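Local coordinates for acetoin utilization protein AcuB, putative (Vibrio cholerae, PDB 2O16), which is of unknown function but carries a pair of CBS domains, a module that in many proteins senses adenine nucleotides, and may have a regulatory role in acetoin utilization, at residues H16-T21 / N25-L30; V39-A44 / G50-R55; Q54-A59 / V83-V88. All coordinates share one frame; numbering follows the deposited sequence.

Contact 1 (H16-T21 / N25-L30)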
loop_
_atom_site.group_PDB
_atom_site.type_symbol
_atom_site.label_atom_id
_atom_site.label_comp_id
_atom_site.label_asym_id
_atom_site.label_seq_id
_atom_site.Cartn_x
_atom_site.Cartn_y
_atom_site.Cartn_z
ATOM N N HIS A 16 6.360 1.138 -6.321
ATOM C CA HIS A 16 6.565 2.505 -6.783
ATOM C C HIS A 16 6.105 3.468 -5.707
ATOM O O HIS A 16 4.985 3.360 -5.188
ATOM C CB HIS A 16 5.786 2.768 -8.060
ATOM C CG HIS A 16 6.332 2.024 -9.244
ATOM N ND1 HIS A 16 6.043 0.696 -9.482
ATOM C CD2 HIS A 16 7.155 2.418 -10.246
ATOM C CE1 HIS A 16 6.655 0.305 -10.592
ATOM N NE2 HIS A 16 7.344 1.327 -11.070
ATOM N N THR A 17 6.974 4.415 -5.419
ATOM C CA THR A 17 6.787 5.384 -4.319
ATOM C C THR A 17 6.967 6.808 -4.862
ATOM O O THR A 17 7.427 7.006 -6.003
ATOM C CB THR A 17 7.822 5.148 -3.221
ATOM O OG1 THR A 17 9.127 5.263 -3.788
ATOM C CG2 THR A 17 7.668 3.754 -2.620
ATOM N N LEU A 18 6.606 7.799 -4.062
ATOM C CA LEU A 18 6.783 9.207 -4.459
ATOM C C LEU A 18 7.303 9.993 -3.270
ATOM O O LEU A 18 7.010 9.616 -2.125
ATOM C CB LEU A 18 5.442 9.778 -4.934
ATOM C CG LEU A 18 4.996 9.313 -6.341
ATOM C CD1 LEU A 18 3.657 9.876 -6.682
ATOM C CD2 LEU A 18 6.027 9.663 -7.479
ATOM N N LEU A 19 8.067 11.071 -3.525
ATOM C CA LEU A 19 8.451 12.024 -2.453
ATOM C C LEU A 19 7.250 12.852 -2.015
ATOM O O LEU A 19 6.285 13.005 -2.769
ATOM C CB LEU A 19 9.584 12.972 -2.927
ATOM C CG LEU A 19 10.889 12.298 -3.338
ATOM C CD1 LEU A 19 11.910 13.285 -4.028
ATOM C CD2 LEU A 19 11.528 11.561 -2.133
ATOM N N ARG A 20 7.289 13.358 -0.775
ATOM C CA ARG A 20 6.131 14.064 -0.181
ATOM C C ARG A 20 5.826 15.401 -0.826
ATOM O O ARG A 20 4.737 15.969 -0.630
ATOM C CB ARG A 20 6.408 14.333 1.307
ATOM C CG ARG A 20 7.615 15.277 1.541
ATOM C CD ARG A 20 8.061 15.291 3.021
ATOM N NE ARG A 20 7.088 15.990 3.859
ATOM C CZ ARG A 20 7.056 17.314 4.045
ATOM N NH1 ARG A 20 7.928 18.121 3.446
ATOM N NH2 ARG A 20 6.134 17.841 4.826
ATOM N N THR A 21 6.827 15.921 -1.557
ATOM C CA THR A 21 6.703 17.138 -2.328
ATOM C C THR A 21 6.301 16.919 -3.791
ATOM O O THR A 21 6.079 17.874 -4.534
ATOM C CB THR A 21 8.023 17.993 -2.244
ATOM O OG1 THR A 21 9.172 17.152 -2.429
ATOM C CG2 THR A 21 8.127 18.672 -0.886
ATOM N N ASN A 25 -1.208 15.309 -8.774
ATOM C CA ASN A 25 -1.111 15.042 -10.206
ATOM C C ASN A 25 -0.125 13.931 -10.536
ATOM O O ASN A 25 -0.416 13.067 -11.363
ATOM C CB ASN A 25 -0.744 16.325 -10.961
ATOM C CG ASN A 25 -1.282 16.334 -12.381
ATOM O OD1 ASN A 25 -2.337 15.764 -12.656
ATOM N ND2 ASN A 25 -0.548 16.988 -13.298
ATOM N N ASP A 26 1.040 13.934 -9.883
ATOM C CA ASP A 26 2.009 12.867 -10.050
ATOM C C ASP A 26 1.474 11.507 -9.601
ATOM O O ASP A 26 1.708 10.504 -10.275
ATOM C CB ASP A 26 3.294 13.144 -9.259
ATOM C CG ASP A 26 3.991 14.423 -9.690
ATOM O OD1 ASP A 26 4.023 14.718 -10.910
ATOM O OD2 ASP A 26 4.523 15.111 -8.808
ATOM N N ALA A 27 0.818 11.474 -8.442
ATOM C CA ALA A 27 0.268 10.218 -7.914
ATOM C C ALA A 27 -0.851 9.709 -8.842
ATOM O O ALA A 27 -0.930 8.515 -9.126
ATOM C CB ALA A 27 -0.273 10.429 -6.477
ATOM N N LYS A 28 -1.722 10.615 -9.270
ATOM C CA LYS A 28 -2.731 10.286 -10.296
ATOM C C LYS A 28 -2.118 9.625 -11.538
ATOM O O LYS A 28 -2.555 8.548 -11.958
ATOM C CB LYS A 28 -3.533 11.530 -10.677
ATOM C CG LYS A 28 -4.758 11.248 -11.585
ATOM C CD LYS A 28 -5.218 12.562 -12.218
ATOM C CE LYS A 28 -6.246 12.348 -13.344
ATOM N NZ LYS A 28 -7.658 12.478 -12.845
ATOM N N HIS A 29 -1.112 10.272 -12.125
ATOM C CA HIS A 29 -0.439 9.766 -13.319
ATOM C C HIS A 29 0.212 8.415 -13.107
ATOM O O HIS A 29 0.132 7.526 -13.967
ATOM C CB HIS A 29 0.602 10.773 -13.847
ATOM C CG HIS A 29 0.002 12.027 -14.408
ATOM N ND1 HIS A 29 -1.154 12.028 -15.164
ATOM C CD2 HIS A 29 0.411 13.316 -14.351
ATOM C CE1 HIS A 29 -1.447 13.269 -15.520
ATOM N NE2 HIS A 29 -0.513 14.070 -15.037
ATOM N N LEU A 30 0.848 8.245 -11.952
ATOM C CA LEU A 30 1.507 6.998 -11.647
ATOM C C LEU A 30 0.470 5.881 -11.499
ATOM O O LEU A 30 0.671 4.793 -11.995
ATOM C CB LEU A 30 2.319 7.153 -10.357
ATOM C CG LEU A 30 3.031 5.915 -9.843
ATOM C CD1 LEU A 30 4.052 5.517 -10.891
ATOM C CD2 LEU A 30 3.713 6.274 -8.503
#
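Asp-26 meets Leu-18 through carbon alone: its CB stands 4.2 Å from Leu-18 CD1, and its backbone carbonyl carbon is also close to that methyl. One carboxylate oxygen is turned to another partner: Asp-26 OD2 accepts a hydrogen bond from the backbone N of Thr-23 near the start of the helix. One residue on, Ala-27 gives the closest approach, with Leu-18 CD1 pressing on its CA at 3.6 Å. The CB of Ala-27 touches the same methyl from 4.0 Å, so the leucine reaches the helix backbone itself where this short side chain leaves room. Leu-18 gets there because CD1 is anti to its CA (chi2 177°), which makes CD1 the far end of the side chain. Ala-27 is buried and also touches Leu-80 and Val-52.

One helical turn after Asp-26, Leu-30 N is bonded to Asp-26 O, which brings Leu-30 round to the same side of the helix. Its CG is anti to the backbone N (chi1 177°), and CD2 carries on outward to meet Leu-18 tip to tip, 3.9 Å from Leu-18 CG. The same methyl also lies near His-16, whose CB is 4.1 Å from Leu-30 CD2; its imidazole lies obliquely beside Leu-30 CD1 and is exposed to solvent. No hydrogen bond joins 16-21 to 25-30, so the contact is held by apolar packing.

Leu-18 is anchored by backbone bonds to Pro-40 and Val-42, which lay its chain alongside strand 38-42, and both leucines touch Val-39. An extended segment, the helix that follows it and a strand running alongside the segment in the same direction are the opening elements of the CBS domain fold, and this contact packs the first against the second.

Contact 2 (V39-A44 / G50-R55). With PO4 (phosphate ion), chain E.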
loop_
_atom_site.group_PDB
_atom_site.type_symbol
_atom_site.label_atom_id
_atom_site.label_comp_id
_atom_site.label_asym_id
_atom_site.label_seq_id
_atom_site.Cartn_x
_atom_site.Cartn_y
_atom_site.Cartn_z
ATOM N N VAL A 39 0.047 4.335 -3.482
ATOM C CA VAL A 39 1.400 4.839 -3.669
ATOM C C VAL A 39 1.922 5.285 -2.308
ATOM O O VAL A 39 1.474 6.307 -1.780
ATOM C CB VAL A 39 1.448 6.027 -4.617
ATOM C CG1 VAL A 39 2.893 6.525 -4.804
ATOM C CG2 VAL A 39 0.806 5.643 -5.998
ATOM N N PRO A 40 2.859 4.514 -1.763
ATOM C CA PRO A 40 3.535 4.957 -0.551
ATOM C C PRO A 40 4.355 6.265 -0.812
ATOM O O PRO A 40 4.938 6.479 -1.916
ATOM C CB PRO A 40 4.447 3.774 -0.207
ATOM C CG PRO A 40 3.886 2.589 -1.010
ATOM C CD PRO A 40 3.360 3.206 -2.245
ATOM N N ILE A 41 4.344 7.133 0.188
ATOM C CA ILE A 41 5.139 8.361 0.209
ATOM C C ILE A 41 6.361 8.131 1.103
ATOM O O ILE A 41 6.217 7.719 2.260
ATOM C CB ILE A 41 4.298 9.542 0.782
ATOM C CG1 ILE A 41 2.945 9.696 0.042
ATOM C CG2 ILE A 41 5.126 10.841 0.839
ATOM C CD1 ILE A 41 3.024 9.741 -1.473
ATOM N N VAL A 42 7.564 8.375 0.580
ATOM C CA VAL A 42 8.791 8.028 1.313
ATOM C C VAL A 42 9.762 9.192 1.311
ATOM O O VAL A 42 9.608 10.117 0.506
ATOM C CB VAL A 42 9.499 6.792 0.698
ATOM C CG1 VAL A 42 8.617 5.532 0.835
ATOM C CG2 VAL A 42 9.868 7.064 -0.799
ATOM N N ASP A 43 10.752 9.160 2.207
ATOM C CA ASP A 43 11.837 10.161 2.153
ATOM C C ASP A 43 12.961 9.631 1.253
ATOM O O ASP A 43 12.832 8.568 0.666
ATOM C CB ASP A 43 12.315 10.548 3.580
ATOM C CG ASP A 43 13.141 9.457 4.273
ATOM O OD1 ASP A 43 13.486 8.407 3.673
ATOM O OD2 ASP A 43 13.459 9.656 5.474
ATOM N N ALA A 44 14.078 10.356 1.175
ATOM C CA ALA A 44 15.190 9.988 0.309
ATOM C C ALA A 44 15.804 8.638 0.631
ATOM O O ALA A 44 16.384 8.012 -0.258
ATOM C CB ALA A 44 16.277 11.094 0.319
ATOM N N GLY A 50 4.029 8.027 4.653
ATOM C CA GLY A 50 2.554 7.940 4.506
ATOM C C GLY A 50 2.212 7.188 3.226
ATOM O O GLY A 50 3.085 6.619 2.593
ATOM N N ILE A 51 0.929 7.186 2.841
ATOM C CA ILE A 51 0.509 6.487 1.657
ATOM C C ILE A 51 -0.748 7.184 1.107
ATOM O O ILE A 51 -1.579 7.678 1.880
ATOM C CB ILE A 51 0.326 4.952 1.947
ATOM C CG1 ILE A 51 -0.218 4.202 0.724
ATOM C CG2 ILE A 51 -0.531 4.709 3.194
ATOM C CD1 ILE A 51 0.004 2.716 0.815
ATOM N N VAL A 52 -0.852 7.285 -0.218
ATOM C CA VAL A 52 -2.051 7.870 -0.823
ATOM C C VAL A 52 -2.767 6.799 -1.656
ATOM O O VAL A 52 -2.117 6.018 -2.356
ATOM C CB VAL A 52 -1.713 9.136 -1.695
ATOM C CG1 VAL A 52 -1.221 10.289 -0.788
ATOM C CG2 VAL A 52 -0.653 8.789 -2.779
ATOM N N SER A 53 -4.089 6.735 -1.527
ATOM C CA SER A 53 -4.885 5.782 -2.302
ATOM C C SER A 53 -5.604 6.544 -3.403
ATOM O O SER A 53 -5.686 7.776 -3.368
ATOM C CB SER A 53 -5.922 5.095 -1.403
ATOM O OG SER A 53 -6.823 6.064 -0.892
ATOM N N GLN A 54 -6.154 5.815 -4.369
ATOM C CA GLN A 54 -7.056 6.455 -5.334
ATOM C C GLN A 54 -8.176 7.189 -4.608
ATOM O O GLN A 54 -8.558 8.309 -4.999
ATOM C CB GLN A 54 -7.659 5.426 -6.292
ATOM C CG GLN A 54 -8.627 6.072 -7.311
ATOM C CD GLN A 54 -9.337 5.017 -8.135
ATOM O OE1 GLN A 54 -10.308 4.402 -7.689
ATOM N NE2 GLN A 54 -8.811 4.758 -9.309
ATOM N N ARG A 55 -8.688 6.588 -3.527
ATOM C CA ARG A 55 -9.744 7.235 -2.763
ATOM C C ARG A 55 -9.307 8.590 -2.180
ATOM O O ARG A 55 -10.086 9.555 -2.151
ATOM C CB ARG A 55 -10.314 6.308 -1.672
ATOM C CG ARG A 55 -11.486 6.978 -0.894
ATOM C CD ARG A 55 -12.222 6.005 0.018
ATOM N NE ARG A 55 -13.196 6.675 0.882
ATOM C CZ ARG A 55 -14.013 6.050 1.729
ATOM N NH1 ARG A 55 -13.991 4.727 1.835
ATOM N NH2 ARG A 55 -14.861 6.750 2.473
HETATM P P PO4 E . -8.615 6.003 2.530
HETATM O O1 PO4 E . -7.660 7.089 2.984
HETATM O O2 PO4 E . -9.778 6.701 1.855
HETATM O O3 PO4 E . -7.955 5.054 1.515
HETATM O O4 PO4 E . -9.174 5.282 3.748
#
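Val-39 and Val-52 exchange a pair of backbone hydrogen bonds: Val-39 N to Val-52 O at 3.0 Å, and Val-52 N to Val-39 O, also 3.0 Å and nearly straight (174° at the hydrogen). Ile-41 and Gly-50 form the second such pair. Ile-41 N reaches Gly-50 O at 2.8 Å, whereas the return bond from Gly-50 N to Ile-41 O stretches to 3.3 Å and bends to 145°. Between them, Pro-40 and Ile-51 make the non-hydrogen-bonded pair of this antiparallel hairpin, a position where the proline's missing N-H costs no bond to 50-53. Val-39 O is further approached by Ile-51 CA at 3.6 Å, a CA-H...O contact, and Pro-40 O is taken by the backbone N of Leu-18.

Ile-41 crosses Val-52 at about a right angle, its CD1 4.0 Å from Val-52 CG2. Where the second strand ends, Ser-53 makes a capping box with Asp-56: OG accepts from Asp-56 N, and Asp-56 OD2 from Ser-53 N. The same OG donates to O3 of a phosphate ion at 2.8 Å.

Helix 24-34 packs on the side of Val-39 and Val-52 through Ala-27, Leu-30 and Met-31, while Pro-40, on the other face, meets Leu-120 and Ile-123 of strand 119-124.

Contact 3 (Q54-A59 / V83-V88)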
loop_
_atom_site.group_PDB
_atom_site.type_symbol
_atom_site.label_atom_id
_atom_site.label_comp_id
_atom_site.label_asym_id
_atom_site.label_seq_id
_atom_site.Cartn_x
_atom_site.Cartn_y
_atom_site.Cartn_z
ATOM N N GLN A 54 -6.154 5.815 -4.369
ATOM C CA GLN A 54 -7.056 6.455 -5.334
ATOM C C GLN A 54 -8.176 7.189 -4.608
ATOM O O GLN A 54 -8.558 8.309 -4.999
ATOM C CB GLN A 54 -7.659 5.426 -6.292
ATOM C CG GLN A 54 -8.627 6.072 -7.311
ATOM C CD GLN A 54 -9.337 5.017 -8.135
ATOM O OE1 GLN A 54 -10.308 4.402 -7.689
ATOM N NE2 GLN A 54 -8.811 4.758 -9.309
ATOM N N ARG A 55 -8.688 6.588 -3.527
ATOM C CA ARG A 55 -9.744 7.235 -2.763
ATOM C C ARG A 55 -9.307 8.590 -2.180
ATOM O O ARG A 55 -10.086 9.555 -2.151
ATOM C CB ARG A 55 -10.314 6.308 -1.672
ATOM C CG ARG A 55 -11.486 6.978 -0.894
ATOM C CD ARG A 55 -12.222 6.005 0.018
ATOM N NE ARG A 55 -13.196 6.675 0.882
ATOM C CZ ARG A 55 -14.013 6.050 1.729
ATOM N NH1 ARG A 55 -13.991 4.727 1.835
ATOM N NH2 ARG A 55 -14.861 6.750 2.473
ATOM N N ASP A 56 -8.076 8.668 -1.691
ATOM C CA ASP A 56 -7.518 9.941 -1.204
ATOM C C ASP A 56 -7.490 10.990 -2.311
ATOM O O ASP A 56 -7.845 12.152 -2.092
ATOM C CB ASP A 56 -6.086 9.747 -0.663
ATOM C CG ASP A 56 -6.040 8.904 0.609
ATOM O OD1 ASP A 56 -7.008 8.962 1.401
ATOM O OD2 ASP A 56 -5.044 8.181 0.812
ATOM N N LEU A 57 -6.998 10.586 -3.488
ATOM C CA LEU A 57 -6.857 11.521 -4.614
ATOM C C LEU A 57 -8.223 11.979 -5.085
ATOM O O LEU A 57 -8.436 13.169 -5.331
ATOM C CB LEU A 57 -6.061 10.902 -5.785
ATOM C CG LEU A 57 -4.634 10.436 -5.483
ATOM C CD1 LEU A 57 -3.880 10.140 -6.768
ATOM C CD2 LEU A 57 -3.866 11.455 -4.632
ATOM N N LEU A 58 -9.159 11.036 -5.168
ATOM C CA LEU A 58 -10.517 11.357 -5.612
ATOM C C LEU A 58 -11.208 12.296 -4.624
ATOM O O LEU A 58 -11.860 13.263 -5.031
ATOM C CB LEU A 58 -11.354 10.092 -5.870
ATOM C CG LEU A 58 -10.997 9.194 -7.061
ATOM C CD1 LEU A 58 -11.852 7.940 -7.017
ATOM C CD2 LEU A 58 -11.138 9.893 -8.437
ATOM N N ALA A 59 -11.045 12.048 -3.330
ATOM C CA ALA A 59 -11.619 12.952 -2.313
ATOM C C ALA A 59 -11.013 14.370 -2.330
ATOM O O ALA A 59 -11.726 15.358 -2.121
ATOM C CB ALA A 59 -11.496 12.356 -0.936
ATOM N N VAL A 83 -1.995 15.744 1.282
ATOM C CA VAL A 83 -3.087 14.822 0.959
ATOM C C VAL A 83 -3.025 13.564 1.845
ATOM O O VAL A 83 -4.065 13.031 2.278
ATOM C CB VAL A 83 -3.063 14.442 -0.543
ATOM C CG1 VAL A 83 -4.143 13.402 -0.880
ATOM C CG2 VAL A 83 -3.230 15.720 -1.448
ATOM N N MET A 84 -1.819 13.087 2.133
ATOM C CA MET A 84 -1.702 11.807 2.837
ATOM C C MET A 84 -2.181 11.933 4.304
ATOM O O MET A 84 -1.989 12.977 4.969
ATOM C CB MET A 84 -0.261 11.282 2.783
ATOM C CG MET A 84 0.710 12.085 3.624
ATOM S SD MET A 84 2.404 11.714 3.129
ATOM C CE MET A 84 3.354 12.502 4.440
ATOM N N HIS A 85 -2.809 10.859 4.780
ATOM C CA HIS A 85 -3.266 10.763 6.163
ATOM C C HIS A 85 -2.082 10.763 7.107
ATOM O O HIS A 85 -1.061 10.136 6.811
ATOM C CB HIS A 85 -4.072 9.467 6.339
ATOM C CG HIS A 85 -5.476 9.588 5.842
ATOM N ND1 HIS A 85 -6.314 10.616 6.235
ATOM C CD2 HIS A 85 -6.187 8.838 4.974
ATOM C CE1 HIS A 85 -7.485 10.483 5.631
ATOM N NE2 HIS A 85 -7.433 9.413 4.864
ATOM N N THR A 86 -2.229 11.468 8.233
ATOM C CA THR A 86 -1.160 11.554 9.235
ATOM C C THR A 86 -1.081 10.257 10.056
ATOM O O THR A 86 -0.052 9.962 10.643
ATOM C CB THR A 86 -1.376 12.792 10.149
ATOM O OG1 THR A 86 -2.692 12.727 10.697
ATOM C CG2 THR A 86 -1.258 14.112 9.333
ATOM N N ASP A 87 -2.155 9.471 10.099
ATOM C CA ASP A 87 -2.099 8.171 10.760
ATOM C C ASP A 87 -1.630 7.131 9.737
ATOM O O ASP A 87 -2.255 6.967 8.696
ATOM C CB ASP A 87 -3.471 7.799 11.294
ATOM C CG ASP A 87 -4.029 8.866 12.225
ATOM O OD1 ASP A 87 -3.552 8.956 13.367
ATOM O OD2 ASP A 87 -4.927 9.619 11.807
ATOM N N VAL A 88 -0.550 6.423 10.057
ATOM C CA VAL A 88 0.036 5.479 9.127
ATOM C C VAL A 88 0.084 4.066 9.765
ATOM O O VAL A 88 0.693 3.887 10.832
ATOM C CB VAL A 88 1.466 5.928 8.734
ATOM C CG1 VAL A 88 2.091 4.920 7.709
ATOM C CG2 VAL A 88 1.459 7.366 8.173
HETATM O O HOH W 1 -3.550 8.688 3.102
#
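Asp-56 and His-85 approach with their flat groups steeply turned, carboxylate and imidazole planes 78° apart. Asp-56 OD1 lies obliquely to the ring, 3.5 Å from His-85 NE2, and no direct hydrogen bond forms. The link runs instead through a water that donates to Asp-56 OD2 at 2.8 Å and accepts from the backbone N of His-85, also at 2.8 Å. OD2 also accepts from the backbone N of Ser-53, and this second grip helps fix the carboxylate's rotation.

Behind this polar edge, Val-83 supplies the apolar part. Its CG1, anti to the backbone N (chi1 176°), points into the helix and sits 4.1 Å from Asp-56 CB. Leu-57 leaves the helix on a different side, yet its CD2 swings back to within 4.2 Å of the same Val-83 CG1; beyond, Leu-57 packs on Leu-24, Ala-27 and Met-31.

A phosphate ion, probably from the crystallisation liquor, lies beside Asp-56 OD1 and His-85 NE2. A serine or threonine followed three residues later by an aspartate, as with Ser-53 and Asp-56 at the start of helix 54-64, is a nucleotide-site signature of CBS domains, so the phosphate may mark such a pocket.

How the contacts relate
Contact 1 comes first along the chain, contact 2 follows, and contact 3 begins on Gln-54 and Arg-55, where contact 2 ends. Contacts 1 and 2 have centres about 7 Å apart and lie within the first CBS domain; contacts 2 and 3 are about 8 Å apart, centre to centre, and both use helix 54-64. Although contacts 1 and 3 are about 12 Å apart between centres, they touch where Leu-57 meets Ala-27. Contact 2 is the hairpin 38-42/48-53, against which helix 24-34 packs, and helix 54-64 packs in turn on helix 24-34. Together the contacts tie the first CBS domain to 83-88, a segment in the range of the second.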